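Local atomic coordinates of transmembrane oligosaccharyl transferase (Archaeoglobus fulgidus, PDB entry 3WAJ), a protein that belongs to the STT3/AglB family of membrane-embedded oligosaccharyl transferases, joining a helical transmembrane region of the GT-C clan to a C-terminal globular region. Residues W49-L54 with N160-W165; E56-N61 with L89-G94; T80-F85 with N568-G573. All blocks are in the same frame, centred on the assembly; numbering follows the deposited sequence.

Contact 1. Residues W49-L54 with N160-W165. With ZN (zinc ion), chain B; SO4 (sulfate ion), chain C.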
loop_
_atom_site.group_PDB
_atom_site.type_symbol
_atom_site.label_atom_id
_atom_site.label_comp_id
_atom_site.label_asym_id
_atom_site.label_seq_id
_atom_site.Cartn_x
_atom_site.Cartn_y
_atom_site.Cartn_z
ATOM N N TRP A 49 2.303 -2.339 8.844
ATOM C CA TRP A 49 3.413 -1.803 9.628
ATOM C C TRP A 49 3.094 -0.435 10.238
ATOM O O TRP A 49 3.593 -0.095 11.314
ATOM C CB TRP A 49 4.699 -1.766 8.803
ATOM C CG TRP A 49 5.138 -3.164 8.470
ATOM C CD1 TRP A 49 4.697 -3.932 7.429
ATOM C CD2 TRP A 49 6.060 -3.988 9.218
ATOM N NE1 TRP A 49 5.300 -5.173 7.471
ATOM C CE2 TRP A 49 6.137 -5.234 8.558
ATOM C CE3 TRP A 49 6.814 -3.792 10.373
ATOM C CZ2 TRP A 49 6.960 -6.281 9.011
ATOM C CZ3 TRP A 49 7.641 -4.836 10.826
ATOM C CH2 TRP A 49 7.704 -6.062 10.142
ATOM N N TYR A 50 2.263 0.345 9.559
ATOM C CA TYR A 50 1.913 1.660 10.074
ATOM C C TYR A 50 0.864 1.565 11.188
ATOM O O TYR A 50 0.930 2.321 12.164
ATOM C CB TYR A 50 1.449 2.607 8.953
ATOM C CG TYR A 50 1.440 4.029 9.424
ATOM C CD1 TYR A 50 2.639 4.719 9.607
ATOM C CD2 TYR A 50 0.249 4.680 9.734
ATOM C CE1 TYR A 50 2.668 6.036 10.057
ATOM C CE2 TYR A 50 0.256 6.017 10.183
ATOM C CZ TYR A 50 1.477 6.681 10.344
ATOM O OH TYR A 50 1.516 7.977 10.795
ATOM N N TYR A 51 -0.103 0.651 11.051
ATOM C CA TYR A 51 -0.980 0.347 12.189
ATOM C C TYR A 51 -0.142 0.012 13.417
ATOM O O TYR A 51 -0.355 0.553 14.495
ATOM C CB TYR A 51 -1.995 -0.762 11.881
ATOM C CG TYR A 51 -3.260 -0.146 11.363
ATOM C CD1 TYR A 51 -4.043 0.654 12.187
ATOM C CD2 TYR A 51 -3.635 -0.291 10.033
ATOM C CE1 TYR A 51 -5.173 1.283 11.700
ATOM C CE2 TYR A 51 -4.773 0.318 9.541
ATOM C CZ TYR A 51 -5.528 1.108 10.369
ATOM O OH TYR A 51 -6.655 1.705 9.869
ATOM N N TYR A 52 0.831 -0.861 13.210
ATOM C CA TYR A 52 1.765 -1.275 14.238
ATOM C C TYR A 52 2.409 -0.054 14.893
ATOM O O TYR A 52 2.427 0.057 16.122
ATOM C CB TYR A 52 2.794 -2.195 13.583
ATOM C CG TYR A 52 4.019 -2.562 14.377
ATOM C CD1 TYR A 52 5.293 -2.380 13.825
ATOM C CD2 TYR A 52 3.927 -3.123 15.649
ATOM C CE1 TYR A 52 6.441 -2.736 14.504
ATOM C CE2 TYR A 52 5.095 -3.481 16.357
ATOM C CZ TYR A 52 6.341 -3.286 15.762
ATOM O OH TYR A 52 7.497 -3.628 16.416
ATOM N N ARG A 53 2.915 0.861 14.067
ATOM C CA ARG A 53 3.521 2.095 14.552
ATOM C C ARG A 53 2.518 2.865 15.425
ATOM O O ARG A 53 2.862 3.342 16.512
ATOM C CB ARG A 53 4.016 2.948 13.364
ATOM C CG ARG A 53 4.608 4.330 13.709
ATOM C CD ARG A 53 3.521 5.417 14.010
ATOM N NE ARG A 53 4.154 6.711 14.261
ATOM C CZ ARG A 53 4.805 7.012 15.382
ATOM N NH1 ARG A 53 4.868 6.128 16.368
ATOM N NH2 ARG A 53 5.375 8.198 15.521
ATOM N N LEU A 54 1.289 2.988 14.937
ATOM C CA LEU A 54 0.258 3.721 15.662
ATOM C C LEU A 54 -0.144 3.017 16.966
ATOM O O LEU A 54 -0.274 3.660 18.004
ATOM C CB LEU A 54 -0.970 3.953 14.787
ATOM C CG LEU A 54 -0.805 4.865 13.577
ATOM C CD1 LEU A 54 -2.167 4.991 12.822
ATOM C CD2 LEU A 54 -0.288 6.225 14.013
ATOM N N ASN A 160 -2.696 -6.899 9.018
ATOM C CA ASN A 160 -3.493 -6.129 9.952
ATOM C C ASN A 160 -3.812 -4.733 9.424
ATOM O O ASN A 160 -3.171 -3.751 9.805
ATOM C CB ASN A 160 -2.783 -6.035 11.301
ATOM C CG ASN A 160 -3.631 -5.361 12.329
ATOM O OD1 ASN A 160 -4.846 -5.571 12.371
ATOM N ND2 ASN A 160 -3.018 -4.510 13.137
ATOM N N ASP A 161 -4.806 -4.664 8.542
ATOM C CA ASP A 161 -5.196 -3.429 7.882
ATOM C C ASP A 161 -6.715 -3.299 8.067
ATOM O O ASP A 161 -7.367 -4.239 8.541
ATOM C CB ASP A 161 -4.796 -3.475 6.396
ATOM C CG ASP A 161 -4.672 -2.101 5.770
ATOM O OD1 ASP A 161 -5.197 -1.110 6.332
ATOM O OD2 ASP A 161 -4.047 -2.012 4.699
ATOM N N HIS A 162 -7.276 -2.145 7.714
ATOM C CA HIS A 162 -8.673 -1.883 8.023
ATOM C C HIS A 162 -9.659 -2.372 6.947
ATOM O O HIS A 162 -10.874 -2.233 7.111
ATOM C CB HIS A 162 -8.883 -0.388 8.307
ATOM C CG HIS A 162 -8.472 0.506 7.178
ATOM N ND1 HIS A 162 -7.554 1.528 7.332
ATOM C CD2 HIS A 162 -8.856 0.540 5.877
ATOM C CE1 HIS A 162 -7.390 2.150 6.172
ATOM N NE2 HIS A 162 -8.170 1.568 5.276
ATOM N N HIS A 163 -9.152 -2.936 5.853
ATOM C CA HIS A 163 -10.043 -3.303 4.737
ATOM C C HIS A 163 -11.005 -4.440 5.113
ATOM O O HIS A 163 -12.151 -4.467 4.659
ATOM C CB HIS A 163 -9.263 -3.628 3.441
ATOM C CG HIS A 163 -8.278 -2.580 3.049
ATOM N ND1 HIS A 163 -8.659 -1.328 2.584
ATOM C CD2 HIS A 163 -6.916 -2.564 3.050
ATOM C CE1 HIS A 163 -7.580 -0.604 2.333
ATOM N NE2 HIS A 163 -6.514 -1.345 2.597
ATOM N N ILE A 164 -10.554 -5.387 5.932
ATOM C CA ILE A 164 -11.477 -6.422 6.389
ATOM C C ILE A 164 -12.582 -5.776 7.214
ATOM O O ILE A 164 -13.736 -6.181 7.130
ATOM C CB ILE A 164 -10.784 -7.588 7.163
ATOM C CG1 ILE A 164 -11.827 -8.616 7.628
ATOM C CG2 ILE A 164 -9.983 -7.077 8.350
ATOM C CD1 ILE A 164 -12.510 -9.362 6.489
ATOM N N TRP A 165 -12.240 -4.730 7.965
ATOM C CA TRP A 165 -13.211 -4.106 8.858
ATOM C C TRP A 165 -14.182 -3.178 8.153
ATOM O O TRP A 165 -15.298 -2.957 8.635
ATOM C CB TRP A 165 -12.501 -3.401 10.010
ATOM C CG TRP A 165 -11.679 -4.376 10.810
ATOM C CD1 TRP A 165 -10.317 -4.497 10.819
ATOM C CD2 TRP A 165 -12.178 -5.381 11.698
ATOM N NE1 TRP A 165 -9.939 -5.508 11.669
ATOM C CE2 TRP A 165 -11.062 -6.066 12.225
ATOM C CE3 TRP A 165 -13.458 -5.762 12.107
ATOM C CZ2 TRP A 165 -11.192 -7.124 13.141
ATOM C CZ3 TRP A 165 -13.588 -6.807 13.012
ATOM C CH2 TRP A 165 -12.459 -7.477 13.520
HETATM ZN ZN ZN B . -4.469 -0.742 2.949
HETATM S S SO4 C . -6.932 3.602 2.509
HETATM O O1 SO4 C . -5.758 3.441 3.377
HETATM O O2 SO4 C . -7.109 5.033 2.243
HETATM O O3 SO4 C . -6.695 2.875 1.261
HETATM O O4 SO4 C . -8.159 3.082 3.125
HETATM O O HOH W 1 -4.877 0.725 4.636
HETATM O O HOH W 2 -4.686 0.872 1.034
HETATM O O HOH W 3 -2.659 -1.312 1.898
#

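Contact 2. Residues E56-N61 with L89-G94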
loop_
_atom_site.group_PDB
_atom_site.type_symbol
_atom_site.label_atom_id
_atom_site.label_comp_id
_atom_site.label_asym_id
_atom_site.label_seq_id
_atom_site.Cartn_x
_atom_site.Cartn_y
_atom_site.Cartn_z
ATOM N N GLU A 56 1.479 0.832 18.890
ATOM C CA GLU A 56 2.582 0.965 19.831
ATOM C C GLU A 56 2.564 2.338 20.515
ATOM O O GLU A 56 2.701 2.449 21.733
ATOM C CB GLU A 56 3.892 0.795 19.059
ATOM C CG GLU A 56 5.112 0.391 19.877
ATOM C CD GLU A 56 6.182 -0.279 19.014
ATOM O OE1 GLU A 56 5.976 -0.390 17.790
ATOM O OE2 GLU A 56 7.222 -0.705 19.547
ATOM N N ASN A 57 2.404 3.385 19.720
ATOM C CA ASN A 57 2.350 4.737 20.252
ATOM C C ASN A 57 1.086 4.958 21.097
ATOM O O ASN A 57 1.118 5.621 22.134
ATOM C CB ASN A 57 2.418 5.754 19.106
ATOM C CG ASN A 57 2.357 7.169 19.593
ATOM O OD1 ASN A 57 1.317 7.615 20.076
ATOM N ND2 ASN A 57 3.468 7.895 19.470
ATOM N N THR A 58 -0.028 4.402 20.644
ATOM C CA THR A 58 -1.287 4.533 21.357
ATOM C C THR A 58 -1.248 3.763 22.675
ATOM O O THR A 58 -1.750 4.240 23.692
ATOM C CB THR A 58 -2.439 4.018 20.513
ATOM O OG1 THR A 58 -2.446 4.709 19.254
ATOM C CG2 THR A 58 -3.766 4.234 21.240
ATOM N N ILE A 59 -0.651 2.572 22.655
ATOM C CA ILE A 59 -0.535 1.800 23.879
ATOM C C ILE A 59 0.207 2.641 24.916
ATOM O O ILE A 59 -0.267 2.812 26.038
ATOM C CB ILE A 59 0.167 0.445 23.669
ATOM C CG1 ILE A 59 -0.774 -0.567 22.982
ATOM C CG2 ILE A 59 0.614 -0.117 25.003
ATOM C CD1 ILE A 59 -0.105 -1.944 22.663
ATOM N N HIS A 60 1.344 3.200 24.514
ATOM C CA HIS A 60 2.148 4.038 25.394
ATOM C C HIS A 60 1.380 5.230 25.977
ATOM O O HIS A 60 1.548 5.558 27.151
ATOM C CB HIS A 60 3.384 4.539 24.660
ATOM C CG HIS A 60 4.336 5.292 25.538
ATOM N ND1 HIS A 60 5.294 4.665 26.303
ATOM C CD2 HIS A 60 4.469 6.619 25.771
ATOM C CE1 HIS A 60 5.987 5.577 26.965
ATOM N NE2 HIS A 60 5.502 6.769 26.664
ATOM N N ASN A 61 0.559 5.882 25.156
ATOM C CA ASN A 61 -0.168 7.078 25.572
ATOM C C ASN A 61 -1.649 6.798 25.909
ATOM O O ASN A 61 -2.505 7.693 25.843
ATOM C CB ASN A 61 -0.078 8.155 24.485
ATOM C CG ASN A 61 1.350 8.538 24.156
ATOM O OD1 ASN A 61 2.048 9.141 24.981
ATOM N ND2 ASN A 61 1.789 8.214 22.935
ATOM N N LEU A 89 -8.673 -1.237 18.803
ATOM C CA LEU A 89 -8.744 -2.713 18.838
ATOM C C LEU A 89 -7.369 -3.341 19.079
ATOM O O LEU A 89 -7.212 -4.200 19.959
ATOM C CB LEU A 89 -9.368 -3.295 17.564
ATOM C CG LEU A 89 -9.480 -4.833 17.540
ATOM C CD1 LEU A 89 -10.211 -5.355 18.784
ATOM C CD2 LEU A 89 -10.189 -5.329 16.284
ATOM N N GLY A 90 -6.365 -2.877 18.330
ATOM C CA GLY A 90 -5.006 -3.388 18.473
ATOM C C GLY A 90 -4.281 -2.982 19.755
ATOM O O GLY A 90 -3.502 -3.765 20.326
ATOM N N SER A 91 -4.508 -1.749 20.202
ATOM C CA SER A 91 -4.012 -1.323 21.505
ATOM C C SER A 91 -4.632 -2.175 22.615
ATOM O O SER A 91 -3.925 -2.653 23.514
ATOM C CB SER A 91 -4.326 0.149 21.740
ATOM O OG SER A 91 -3.753 0.951 20.729
ATOM N N ILE A 92 -5.950 -2.372 22.547
ATOM C CA ILE A 92 -6.645 -3.126 23.587
ATOM C C ILE A 92 -6.150 -4.568 23.610
ATOM O O ILE A 92 -5.837 -5.108 24.676
ATOM C CB ILE A 92 -8.177 -3.077 23.421
ATOM C CG1 ILE A 92 -8.691 -1.676 23.705
ATOM C CG2 ILE A 92 -8.837 -4.004 24.385
ATOM C CD1 ILE A 92 -10.181 -1.538 23.472
ATOM N N ALA A 93 -6.055 -5.176 22.429
ATOM C CA ALA A 93 -5.496 -6.520 22.310
ATOM C C ALA A 93 -4.117 -6.585 22.954
ATOM O O ALA A 93 -3.794 -7.541 23.670
ATOM C CB ALA A 93 -5.425 -6.933 20.865
ATOM N N GLY A 94 -3.308 -5.561 22.703
ATOM C CA GLY A 94 -1.931 -5.551 23.172
ATOM C C GLY A 94 -1.826 -5.495 24.681
ATOM O O GLY A 94 -1.092 -6.268 25.296
#

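Contact 3. Residues T80-F85 with N568-G573. With SO4 (sulfate ion), chain C.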
loop_
_atom_site.group_PDB
_atom_site.type_symbol
_atom_site.label_atom_id
_atom_site.label_comp_id
_atom_site.label_asym_id
_atom_site.label_seq_id
_atom_site.Cartn_x
_atom_site.Cartn_y
_atom_site.Cartn_z
ATOM N N THR A 80 -2.849 11.527 10.107
ATOM C CA THR A 80 -3.094 10.095 10.054
ATOM C C THR A 80 -4.550 9.833 9.717
ATOM O O THR A 80 -5.435 10.078 10.547
ATOM C CB THR A 80 -2.768 9.431 11.419
ATOM O OG1 THR A 80 -3.660 9.931 12.421
ATOM C CG2 THR A 80 -1.373 9.776 11.852
ATOM N N HIS A 81 -4.822 9.331 8.516
ATOM C CA HIS A 81 -6.209 8.969 8.217
ATOM C C HIS A 81 -6.613 7.611 8.782
ATOM O O HIS A 81 -7.805 7.299 8.820
ATOM C CB HIS A 81 -6.526 9.044 6.727
ATOM C CG HIS A 81 -5.894 7.955 5.922
ATOM N ND1 HIS A 81 -4.601 8.035 5.458
ATOM C CD2 HIS A 81 -6.374 6.759 5.503
ATOM C CE1 HIS A 81 -4.306 6.932 4.794
ATOM N NE2 HIS A 81 -5.367 6.140 4.801
ATOM N N PHE A 82 -5.650 6.806 9.226
ATOM C CA PHE A 82 -5.984 5.477 9.765
ATOM C C PHE A 82 -6.893 5.605 10.968
ATOM O O PHE A 82 -6.587 6.337 11.910
ATOM C CB PHE A 82 -4.725 4.698 10.159
ATOM C CG PHE A 82 -4.033 4.039 9.006
ATOM C CD1 PHE A 82 -4.342 4.391 7.686
ATOM C CD2 PHE A 82 -3.087 3.046 9.231
ATOM C CE1 PHE A 82 -3.687 3.775 6.603
ATOM C CE2 PHE A 82 -2.431 2.417 8.159
ATOM C CZ PHE A 82 -2.732 2.783 6.844
ATOM N N GLY A 83 -8.010 4.892 10.931
ATOM C CA GLY A 83 -9.079 5.100 11.890
ATOM C C GLY A 83 -8.835 4.588 13.298
ATOM O O GLY A 83 -8.010 3.694 13.518
ATOM N N PRO A 84 -9.576 5.152 14.268
ATOM C CA PRO A 84 -9.443 4.708 15.656
ATOM C C PRO A 84 -9.936 3.289 15.903
ATOM O O PRO A 84 -9.436 2.682 16.850
ATOM C CB PRO A 84 -10.288 5.722 16.446
ATOM C CG PRO A 84 -11.195 6.383 15.422
ATOM C CD PRO A 84 -10.417 6.361 14.141
ATOM N N PHE A 85 -10.862 2.753 15.109
ATOM C CA PHE A 85 -11.331 1.397 15.408
ATOM C C PHE A 85 -10.188 0.388 15.548
ATOM O O PHE A 85 -10.053 -0.295 16.574
ATOM C CB PHE A 85 -12.348 0.856 14.397
ATOM C CG PHE A 85 -12.654 -0.606 14.619
ATOM C CD1 PHE A 85 -12.105 -1.578 13.798
ATOM C CD2 PHE A 85 -13.434 -1.010 15.702
ATOM C CE1 PHE A 85 -12.346 -2.934 14.029
ATOM C CE2 PHE A 85 -13.694 -2.369 15.939
ATOM C CZ PHE A 85 -13.148 -3.335 15.100
ATOM N N ASN A 568 6.364 8.178 1.666
ATOM C CA ASN A 568 5.344 7.393 2.369
ATOM C C ASN A 568 4.558 6.523 1.422
ATOM O O ASN A 568 4.343 6.903 0.266
ATOM C CB ASN A 568 4.230 8.354 2.876
ATOM C CG ASN A 568 4.425 8.772 4.285
ATOM O OD1 ASN A 568 5.113 8.095 5.042
ATOM N ND2 ASN A 568 3.821 9.893 4.663
ATOM N N PRO A 569 4.000 5.421 1.936
ATOM C CA PRO A 569 2.994 4.686 1.158
ATOM C C PRO A 569 1.618 5.374 1.088
ATOM O O PRO A 569 0.714 4.806 0.478
ATOM C CB PRO A 569 2.927 3.331 1.876
ATOM C CG PRO A 569 4.308 3.204 2.533
ATOM C CD PRO A 569 4.556 4.602 3.030
ATOM N N PHE A 570 1.461 6.552 1.700
ATOM C CA PHE A 570 0.321 7.438 1.397
ATOM C C PHE A 570 0.651 8.341 0.221
ATOM O O PHE A 570 -0.101 9.269 -0.062
ATOM C CB PHE A 570 -0.015 8.361 2.578
ATOM C CG PHE A 570 -0.147 7.643 3.879
ATOM C CD1 PHE A 570 -0.927 6.504 3.978
ATOM C CD2 PHE A 570 0.539 8.082 4.994
ATOM C CE1 PHE A 570 -1.028 5.822 5.175
ATOM C CE2 PHE A 570 0.449 7.399 6.195
ATOM C CZ PHE A 570 -0.335 6.277 6.285
ATOM N N GLN A 571 1.799 8.083 -0.417
ATOM C CA GLN A 571 2.320 8.865 -1.547
ATOM C C GLN A 571 2.696 10.308 -1.216
ATOM O O GLN A 571 2.677 11.174 -2.090
ATOM C CB GLN A 571 1.387 8.775 -2.765
ATOM C CG GLN A 571 1.234 7.332 -3.295
ATOM C CD GLN A 571 0.181 7.193 -4.389
ATOM O OE1 GLN A 571 -0.466 8.166 -4.781
ATOM N NE2 GLN A 571 0.010 5.979 -4.885
ATOM N N ALA A 572 3.047 10.550 0.050
ATOM C CA ALA A 572 3.667 11.809 0.458
ATOM C C ALA A 572 5.177 11.778 0.154
ATOM O O ALA A 572 5.801 10.716 0.215
ATOM C CB ALA A 572 3.454 12.045 1.930
ATOM N N GLY A 573 5.763 12.939 -0.152
ATOM C CA GLY A 573 7.208 13.054 -0.289
ATOM C C GLY A 573 7.813 12.498 -1.577
ATOM O O GLY A 573 9.037 12.339 -1.675
HETATM S S SO4 C . -6.932 3.602 2.509
HETATM O O1 SO4 C . -5.758 3.441 3.377
HETATM O O2 SO4 C . -7.109 5.033 2.243
HETATM O O3 SO4 C . -6.695 2.875 1.261
HETATM O O4 SO4 C . -8.159 3.082 3.125
#

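Contact 1. Residues W49-L54 with N160-W165
Tyr51, on helix 47-60, faces the turn of Asn160, Asp161 and His162 that leads into helix 163-181; the closest CA atoms, those of Tyr51 and Asp161, lie 7.1 Å apart. The turn carries the Asp-x-His part of the zinc site, formed by Asp161 and His163 and completed by Asp47. Tyr51 CD2 passes 3.5 Å from Asn160 O, and farther along the ring Tyr51 CE2 comes 3.5 Å from Asp161 OD1, which lies at the ring edge near its plane. The phenol ends in a hydrogen bond of 2.7 Å between Tyr51 OH and His162 ND1. These two rings meet rim to rim with planes at 88°, neither lying over the other's face. With CG of His162 set between its backbone N and carbonyl carbon (chi1 58°), the imidazole presents ND1 to the phenol and NE2 to the sulfate, donating to SO4 O4 over 2.6 Å. His162 thus links helix 47-60 to the anion beside the metal, while its neighbours hold the zinc ion through Asp161 OD2 at 2.2 Å and His163 NE2 at 2.2 Å, with three waters also bound. Carboxylate oxygen OD1 of Asp161 sits over the centre of one face of the His162 ring and takes the His162 N-H, N to OD1 2.7 Å, on its anti side and 27° out of the carboxylate plane.

Contact 2. Residues E56-N61 with L89-G94
Ile59 and Ser91 bring helix 47-60 and helix 84-96 together: their CA atoms are 5.2 Å apart, and the local axes approach to 8.9 Å at an angle of 62°. This is plain helix-helix packing, its closeness probably allowed by the small Ser91 and Gly94. Ile59 CG1 lies 3.6 Å from Ser91 CA and 3.8 Å from Ser91 CB. Its chain is extended beyond a CG1 that stands beside the backbone N (chi1 -75°, chi2 177°), which carries Ile59 CD1 along the other helix to 4.1 Å from Gly94 CA; with no side chain there, the methyl can lie against bare backbone. One turn earlier, Ser91 OG rests against the carbon side of Thr58, 3.3 Å from Thr58 CG2. Neither hydroxyl bridges the helices: Thr58 OG1 is hydrogen-bonded to Leu54 O and Ser91 OG to Val87 O, each within its own helix, and Ser91 OG meets Thr58 only by van der Waals contact. The far sides are looser. Ile92 points away from helix 47-60 and is exposed, as is His60 near the helix end, where Asn61 ND2 turns back in weak bonds to Asn57 O and Asn57 OD1 and is also hydrogen-bonded to Leu525 O. Around the pair, Leu89 and Ala93 pack on Ile112 of helix 102-118, and Asn57 ND2 bonds to Tyr524 O, at the end of helix 517-524, and to Gln526 O just after it.

Contact 3. Residues T80-F85 with N568-G573
An aromatic cluster of His81, Phe82 and Phe570 stands beside the sulfate pocket near the zinc site, the nearest side-chain atom of Phe82 lying about 6 Å from the zinc ion. Phe570 reaches in from the 568-573 loop and presents a face to His81 and an edge to Phe82, with its CE1 the closest atom in both meetings. His81 turns an edge toward the face of Phe570 in an offset edge-to-face pair, planes at 74°, with His81 CE1 3.5 Å from Phe570 CE1. Phe570 in turn directs its own edge at the face of Phe82, planes at 81°, and Phe82 CE1 is 3.6 Å from Phe570 CE1. Phe82 CD1 also lies over the rim of one face of His81, and this mutual packing probably restricts how the three rings can turn. The contact joins the STT3 N-terminal region, just before helix 84-96, to the AglB core region, in which Asn568 to Gln571 make a type I beta turn. That turn is closed by Gln571 N bonding to Asn568 O at 2.9 Å, and Asn568 N bonds to Ala572 O at 3.0 Å. Phe570 is the third residue of the turn, and its CB points toward 80-85. Further edge-to-face partners of Phe570 are His555 and Tyr50. On the sulfate side, a chi1 of 72° folds the His81 ring back over its own backbone, from where NE2 donates an almost straight bond to SO4 O1, 3.1 Å long; Arg426 NH1 is a further donor to the anion.

How the contacts relate
From the N terminus, helix 47-60 supplies the first segments of contacts 1 and 2, and helix 84-96 then returns to close the short loop of contact 2. That loop is nested inside the longer one closed by contact 1, where the chain arrives at the zinc-binding turn before helix 163-181. Contact 3 starts at 80-85, within both loops, and ends far along the chain at 568-573, so it crosses the other two and ties the transmembrane region to the globular one. Contacts 1 and 3 share the sulfate and are stacked together through Tyr51 and Phe82. Contacts 1 and 2 also touch, by packing of Trp165 on Leu89.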